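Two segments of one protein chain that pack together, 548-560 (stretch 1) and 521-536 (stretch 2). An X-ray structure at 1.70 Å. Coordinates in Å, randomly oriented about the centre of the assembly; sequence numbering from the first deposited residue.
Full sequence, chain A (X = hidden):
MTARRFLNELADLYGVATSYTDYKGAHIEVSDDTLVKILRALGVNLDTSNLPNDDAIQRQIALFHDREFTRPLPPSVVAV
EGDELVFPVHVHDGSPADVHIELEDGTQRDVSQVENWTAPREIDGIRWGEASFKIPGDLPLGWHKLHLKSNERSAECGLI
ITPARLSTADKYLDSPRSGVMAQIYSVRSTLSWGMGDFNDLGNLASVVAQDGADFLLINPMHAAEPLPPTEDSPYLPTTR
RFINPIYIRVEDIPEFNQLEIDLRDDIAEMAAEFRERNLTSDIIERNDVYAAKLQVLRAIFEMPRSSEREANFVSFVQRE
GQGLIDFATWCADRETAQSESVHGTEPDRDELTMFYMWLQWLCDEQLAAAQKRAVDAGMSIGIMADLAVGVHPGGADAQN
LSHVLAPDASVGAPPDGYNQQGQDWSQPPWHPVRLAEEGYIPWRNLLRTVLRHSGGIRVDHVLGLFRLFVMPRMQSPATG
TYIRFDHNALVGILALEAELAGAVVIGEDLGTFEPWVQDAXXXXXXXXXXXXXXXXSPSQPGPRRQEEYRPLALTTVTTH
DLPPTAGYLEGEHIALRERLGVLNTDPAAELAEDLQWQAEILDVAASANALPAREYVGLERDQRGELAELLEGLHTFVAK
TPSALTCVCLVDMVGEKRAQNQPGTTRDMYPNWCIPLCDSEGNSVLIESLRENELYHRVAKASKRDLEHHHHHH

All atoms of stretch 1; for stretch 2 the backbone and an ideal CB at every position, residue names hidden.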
# COMPACT_ATOMS: atom_id res chain seq x y z
N GLU A 548 -18.64 3.07 20.93
CA GLU A 548 -17.20 2.85 21.23
C GLU A 548 -16.33 2.76 19.98
O GLU A 548 -15.15 2.48 20.13
CB GLU A 548 -17.03 1.53 22.01
CG GLU A 548 -17.61 1.58 23.42
CD GLU A 548 -17.73 0.24 24.12
OE1 GLU A 548 -17.68 -0.84 23.52
OE2 GLU A 548 -17.95 0.30 25.35
N TYR A 549 -16.91 2.90 18.79
CA TYR A 549 -16.14 2.89 17.56
C TYR A 549 -15.36 4.22 17.54
O TYR A 549 -15.90 5.31 17.86
CB TYR A 549 -17.02 2.60 16.30
CG TYR A 549 -17.28 1.16 16.00
CD1 TYR A 549 -18.16 0.41 16.79
CD2 TYR A 549 -16.60 0.50 15.02
CE1 TYR A 549 -18.34 -0.90 16.54
CE2 TYR A 549 -16.81 -0.81 14.74
CZ TYR A 549 -17.68 -1.52 15.52
OH TYR A 549 -17.84 -2.86 15.29
N ARG A 550 -14.06 4.09 17.24
CA ARG A 550 -13.13 5.22 17.16
C ARG A 550 -13.59 6.19 16.08
O ARG A 550 -13.87 5.77 14.95
CB ARG A 550 -11.75 4.73 16.68
CG ARG A 550 -10.71 4.41 17.71
CD ARG A 550 -9.36 4.22 16.97
NE ARG A 550 -8.76 5.53 16.66
CZ ARG A 550 -7.74 5.74 15.81
NH1 ARG A 550 -7.19 4.74 15.11
NH2 ARG A 550 -7.27 6.97 15.64
N PRO A 551 -13.60 7.46 16.37
CA PRO A 551 -13.93 8.42 15.36
C PRO A 551 -12.89 8.55 14.23
O PRO A 551 -13.29 8.69 13.07
CB PRO A 551 -14.02 9.73 16.11
CG PRO A 551 -14.35 9.29 17.49
CD PRO A 551 -13.53 8.08 17.69
N LEU A 552 -11.62 8.56 14.56
CA LEU A 552 -10.61 8.80 13.52
C LEU A 552 -10.27 7.46 12.89
O LEU A 552 -9.23 6.89 13.15
CB LEU A 552 -9.38 9.53 14.05
CG LEU A 552 -8.42 10.05 12.99
CD1 LEU A 552 -9.03 11.13 12.14
CD2 LEU A 552 -7.11 10.49 13.71
N ALA A 553 -11.18 6.99 12.08
CA ALA A 553 -11.14 5.65 11.51
C ALA A 553 -12.01 5.50 10.27
O ALA A 553 -12.99 6.20 10.11
CB ALA A 553 -11.57 4.60 12.53
N LEU A 554 -11.62 4.55 9.44
CA LEU A 554 -12.47 3.93 8.47
C LEU A 554 -13.09 2.66 9.09
O LEU A 554 -12.38 1.71 9.47
CB LEU A 554 -11.67 3.49 7.25
CG LEU A 554 -12.50 2.73 6.17
CD1 LEU A 554 -13.33 3.77 5.49
CD2 LEU A 554 -11.52 2.10 5.23
N THR A 555 -14.42 2.63 9.15
CA THR A 555 -15.14 1.46 9.69
C THR A 555 -15.88 0.69 8.58
O THR A 555 -16.62 1.29 7.76
CB THR A 555 -16.08 1.90 10.82
OG1 THR A 555 -15.29 2.44 11.87
CG2 THR A 555 -16.83 0.69 11.38
N THR A 556 -15.67 -0.61 8.51
CA THR A 556 -16.34 -1.45 7.54
C THR A 556 -16.96 -2.63 8.27
O THR A 556 -16.57 -2.92 9.44
CB THR A 556 -15.37 -2.09 6.50
OG1 THR A 556 -14.25 -2.71 7.18
CG2 THR A 556 -14.93 -1.09 5.62
N VAL A 557 -17.84 -3.33 7.57
CA VAL A 557 -18.38 -4.59 8.08
C VAL A 557 -17.35 -5.66 7.80
O VAL A 557 -17.08 -6.52 8.62
CB VAL A 557 -19.69 -4.99 7.40
CG1 VAL A 557 -20.13 -6.38 7.85
CG2 VAL A 557 -20.75 -3.92 7.61
N THR A 558 -16.79 -5.62 6.60
CA THR A 558 -15.94 -6.69 6.11
C THR A 558 -14.79 -6.15 5.23
O THR A 558 -14.61 -4.97 5.19
CB THR A 558 -16.76 -7.75 5.40
OG1 THR A 558 -15.97 -8.95 5.23
CG2 THR A 558 -17.29 -7.27 4.06
N THR A 559 -13.96 -7.03 4.69
CA THR A 559 -12.79 -6.62 3.88
C THR A 559 -12.58 -7.69 2.85
O THR A 559 -13.15 -8.76 2.94
CB THR A 559 -11.42 -6.53 4.60
OG1 THR A 559 -11.00 -7.84 4.99
CG2 THR A 559 -11.47 -5.63 5.76
N HIS A 560 -11.70 -7.40 1.92
CA HIS A 560 -11.34 -8.31 0.84
C HIS A 560 -10.70 -9.62 1.34
O HIS A 560 -10.66 -10.56 0.57
CB HIS A 560 -10.39 -7.59 -0.17
CG HIS A 560 -9.12 -7.12 0.46
ND1 HIS A 560 -9.00 -5.93 1.12
CD2 HIS A 560 -7.94 -7.77 0.63
CE1 HIS A 560 -7.78 -5.83 1.64
NE2 HIS A 560 -7.13 -6.95 1.36
N UNK A 521 0.46 8.27 14.68
CA UNK A 521 -0.48 8.22 13.54
C UNK A 521 -1.65 9.16 13.76
O UNK A 521 -1.94 10.04 12.94
CB UNK A 521 -1.00 6.80 13.32
N UNK A 522 -2.27 9.07 14.92
CA UNK A 522 -3.49 9.82 15.20
C UNK A 522 -3.22 11.29 15.21
O UNK A 522 -4.01 12.08 14.74
CB UNK A 522 -4.10 9.39 16.54
N UNK A 523 -2.08 11.65 15.77
CA UNK A 523 -1.76 13.09 15.79
C UNK A 523 -1.64 13.72 14.43
O UNK A 523 -2.01 14.90 14.22
CB UNK A 523 -0.45 13.32 16.55
N UNK A 524 -1.20 12.93 13.49
CA UNK A 524 -1.13 13.43 12.09
C UNK A 524 -2.41 13.42 11.33
O UNK A 524 -2.42 13.75 10.12
CB UNK A 524 -0.12 12.60 11.29
N UNK A 525 -3.51 12.95 11.96
CA UNK A 525 -4.72 12.75 11.27
C UNK A 525 -4.82 11.56 10.35
O UNK A 525 -5.67 11.56 9.45
CB UNK A 525 -5.01 14.02 10.47
N UNK A 526 -3.99 10.53 10.62
CA UNK A 526 -4.07 9.30 9.90
C UNK A 526 -5.12 8.42 10.58
O UNK A 526 -5.03 8.16 11.81
CB UNK A 526 -2.70 8.61 9.84
N UNK A 527 -6.05 7.91 9.78
CA UNK A 527 -7.17 7.12 10.29
C UNK A 527 -6.80 5.72 10.47
O UNK A 527 -5.96 5.17 9.72
CB UNK A 527 -8.38 7.20 9.36
N UNK A 528 -7.39 5.08 11.49
CA UNK A 528 -7.33 3.65 11.67
C UNK A 528 -8.33 2.88 10.84
O UNK A 528 -9.05 3.46 10.03
CB UNK A 528 -7.54 3.31 13.15
N UNK A 529 -8.38 1.56 11.04
CA UNK A 529 -9.35 0.69 10.39
C UNK A 529 -10.04 -0.16 11.47
O UNK A 529 -9.35 -0.86 12.22
CB UNK A 529 -8.68 -0.19 9.34
N UNK A 530 -11.36 -0.08 11.55
CA UNK A 530 -12.20 -0.92 12.40
C UNK A 530 -13.04 -1.83 11.52
O UNK A 530 -13.68 -1.36 10.55
CB UNK A 530 -13.09 -0.07 13.31
N UNK A 531 -13.01 -3.12 11.80
CA UNK A 531 -13.71 -4.12 10.98
C UNK A 531 -14.70 -4.83 11.91
O UNK A 531 -14.30 -5.42 12.95
CB UNK A 531 -12.74 -5.11 10.33
N UNK A 532 -15.98 -4.71 11.59
CA UNK A 532 -17.03 -5.08 12.55
C UNK A 532 -16.75 -6.49 13.15
O UNK A 532 -16.74 -6.65 14.34
CB UNK A 532 -18.40 -5.05 11.87
N UNK A 533 -16.47 -7.46 12.31
CA UNK A 533 -16.38 -8.87 12.79
C UNK A 533 -15.23 -9.08 13.79
O UNK A 533 -15.29 -10.00 14.59
CB UNK A 533 -16.19 -9.82 11.60
N UNK A 534 -14.21 -8.21 13.76
CA UNK A 534 -13.07 -8.31 14.69
C UNK A 534 -13.15 -7.44 15.90
O UNK A 534 -12.27 -7.52 16.76
CB UNK A 534 -11.77 -7.97 13.95
N UNK A 535 -14.16 -6.58 16.05
CA UNK A 535 -14.08 -5.55 17.06
C UNK A 535 -14.65 -6.00 18.40
O UNK A 535 -15.78 -6.53 18.43
CB UNK A 535 -14.81 -4.30 16.58
N UNK A 536 -13.90 -5.74 19.48
CA UNK A 536 -14.26 -6.14 20.81
C UNK A 536 -14.38 -4.87 21.54
O UNK A 536 -13.72 -3.88 21.17
CB UNK A 536 -13.26 -7.10 21.46

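Stretch 1 has nothing within 5.5 Å of the ideal CB at 521, 523 or 524, so many residues would do. They are Leu 521, Gln 523 and Arg 524.

Position 522 points sideways, with its ideal CB 4.1 Å from Arg 550 NH2 and 4.3 Å from Leu 552 CD2. A small apolar residue would suit. It is Ala 522, whose CB lies 4.3 Å from Leu 552 CD2.

Position 525 has phi 74°, which favours glycine, though asparagine is possible. Gly 525 closes the helix in a Schellman motif.

Position 526 points away, and stretch 1 does not select. It is Ile 526. Its O accepts from a water that in turn accepts from Arg 550 NH2.

Position 527 points sideways, its ideal CB 3.8 Å from Ala 553 CA. Leu 552 is nearby, so an apolar residue would suit. Met 527 places CG 3.8 Å from Leu 552 CD1.

At 528 an ideal CB would lie 2.4 Å from Arg 550 NH1, a clash. Glycine is the clear choice. Gly 528 lets the guanidinium approach, with Arg 550 NH1 3.6 Å from its CA. Gly 528 N donates to Leu 552 O (3.1 Å), and Leu 554 N to Gly 528 O (2.9 Å).

Position 529 shares a sheet face with Leu 554, but its ideal CB comes no nearer than 4.2 Å, to Leu 554 O. Beta-branched residues suit a strand. It is Thr 529, its OG1 bonded elsewhere in the structure.

Position 530 turns to the other face, with its ideal CB 3.6 Å from Thr 555 OG1 and 3.9 Å from Tyr 549 CD2. Serine, alanine or threonine would fit. Ser 530 OG bonds two waters, both also bonded to the Arg 550 backbone. Ser 530 N donates to Leu 554 O and Thr 556 N to Ser 530 O, each 2.9 Å.

Position 531 lies on the face of Thr 556, near Thr 559 CG2. Valine or isoleucine would suit. Ile 531 CD1 reaches Thr 559 CG2 at 3.2 Å.

Position 532 points toward stretch 1; its ideal CB is 3.8 Å from Val 557 O and 4.1 Å from Tyr 549 OH. An apolar residue fits. Leu 532 sets CD2 3.9 Å from Val 557 CG1, and its N donates to Thr 556 O (2.9 Å).

Position 533 points sideways; a long side chain could reach Val 557. Trp 533 does, and its NE1 shares a water with Thr 558 OG1.

Stretch 1 sets no preference at 534; many residues would do. It is Phe 534.

Position 535 has its ideal CB 3.6 Å from Tyr 549 OH. An apolar or longer polar side chain could follow. Glu 535 OE1 accepts from Ile 531 N.

Position 536 points away, so many residues would do. It is His 536.

Stretch 2 521-536: LAQRGIMGTSILWFEH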
# COMPACT_ATOMS: atom_id res chain seq x y z
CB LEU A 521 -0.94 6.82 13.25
CG LEU A 521 0.15 5.83 12.77
CD1 LEU A 521 -0.41 4.43 12.79
CD2 LEU A 521 0.73 6.22 11.41
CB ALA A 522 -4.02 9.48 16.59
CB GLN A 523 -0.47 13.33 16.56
CG GLN A 523 -0.67 13.17 18.06
CD GLN A 523 0.64 13.20 18.83
OE1 GLN A 523 1.69 13.44 18.25
NE2 GLN A 523 0.58 12.94 20.15
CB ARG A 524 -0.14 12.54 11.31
CG ARG A 524 1.24 12.58 11.87
CD ARG A 524 2.10 13.58 11.15
NE ARG A 524 3.47 13.37 11.53
CZ ARG A 524 4.51 14.08 11.10
NH1 ARG A 524 4.42 15.12 10.24
NH2 ARG A 524 5.72 13.72 11.55
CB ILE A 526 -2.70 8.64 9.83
CG1 ILE A 526 -1.76 9.55 8.97
CG2 ILE A 526 -2.80 7.24 9.25
CD1 ILE A 526 -0.27 9.14 9.01
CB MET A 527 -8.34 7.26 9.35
CG MET A 527 -8.84 8.68 9.24
SD MET A 527 -10.33 8.77 8.21
CE MET A 527 -10.39 10.52 7.86
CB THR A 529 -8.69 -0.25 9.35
OG1 THR A 529 -7.60 -0.95 9.98
CG2 THR A 529 -8.13 0.54 8.24
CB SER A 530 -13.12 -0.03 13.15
OG SER A 530 -12.50 0.80 14.09
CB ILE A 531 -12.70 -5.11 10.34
CG1 ILE A 531 -11.73 -4.35 9.44
CG2 ILE A 531 -13.38 -6.16 9.46
CD1 ILE A 531 -10.64 -5.26 8.85
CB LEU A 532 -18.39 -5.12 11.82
CG LEU A 532 -19.49 -5.87 12.60
CD1 LEU A 532 -20.06 -4.88 13.57
CD2 LEU A 532 -20.57 -6.45 11.75
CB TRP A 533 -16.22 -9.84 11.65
CG TRP A 533 -17.26 -9.89 10.65
CD1 TRP A 533 -17.12 -9.65 9.32
CD2 TRP A 533 -18.65 -10.17 10.86
NE1 TRP A 533 -18.31 -9.80 8.67
CE2 TRP A 533 -19.28 -10.11 9.59
CE3 TRP A 533 -19.41 -10.50 11.98
CZ2 TRP A 533 -20.64 -10.36 9.42
CZ3 TRP A 533 -20.78 -10.71 11.82
CH2 TRP A 533 -21.38 -10.63 10.56
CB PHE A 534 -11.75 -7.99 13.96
CG PHE A 534 -11.55 -8.78 12.71
CD1 PHE A 534 -11.90 -10.12 12.63
CD2 PHE A 534 -10.90 -8.21 11.61
CE1 PHE A 534 -11.69 -10.85 11.46
CE2 PHE A 534 -10.67 -8.95 10.43
CZ PHE A 534 -11.05 -10.27 10.37
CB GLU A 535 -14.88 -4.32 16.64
CG GLU A 535 -14.30 -3.48 15.48
CD GLU A 535 -12.83 -3.09 15.68
OE1 GLU A 535 -12.02 -3.24 14.71
OE2 GLU A 535 -12.54 -2.64 16.79
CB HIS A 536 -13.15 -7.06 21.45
CG HIS A 536 -13.08 -8.42 20.85
ND1 HIS A 536 -13.65 -9.52 21.44
CD2 HIS A 536 -12.43 -8.87 19.75
CE1 HIS A 536 -13.41 -10.59 20.69
NE2 HIS A 536 -12.67 -10.22 19.66
O HOH W 1 -4.82 6.53 13.92
O HOH W 2 -13.14 1.29 16.78
O HOH W 3 -14.16 3.13 14.28
O HOH W 4 -18.24 -10.36 5.77
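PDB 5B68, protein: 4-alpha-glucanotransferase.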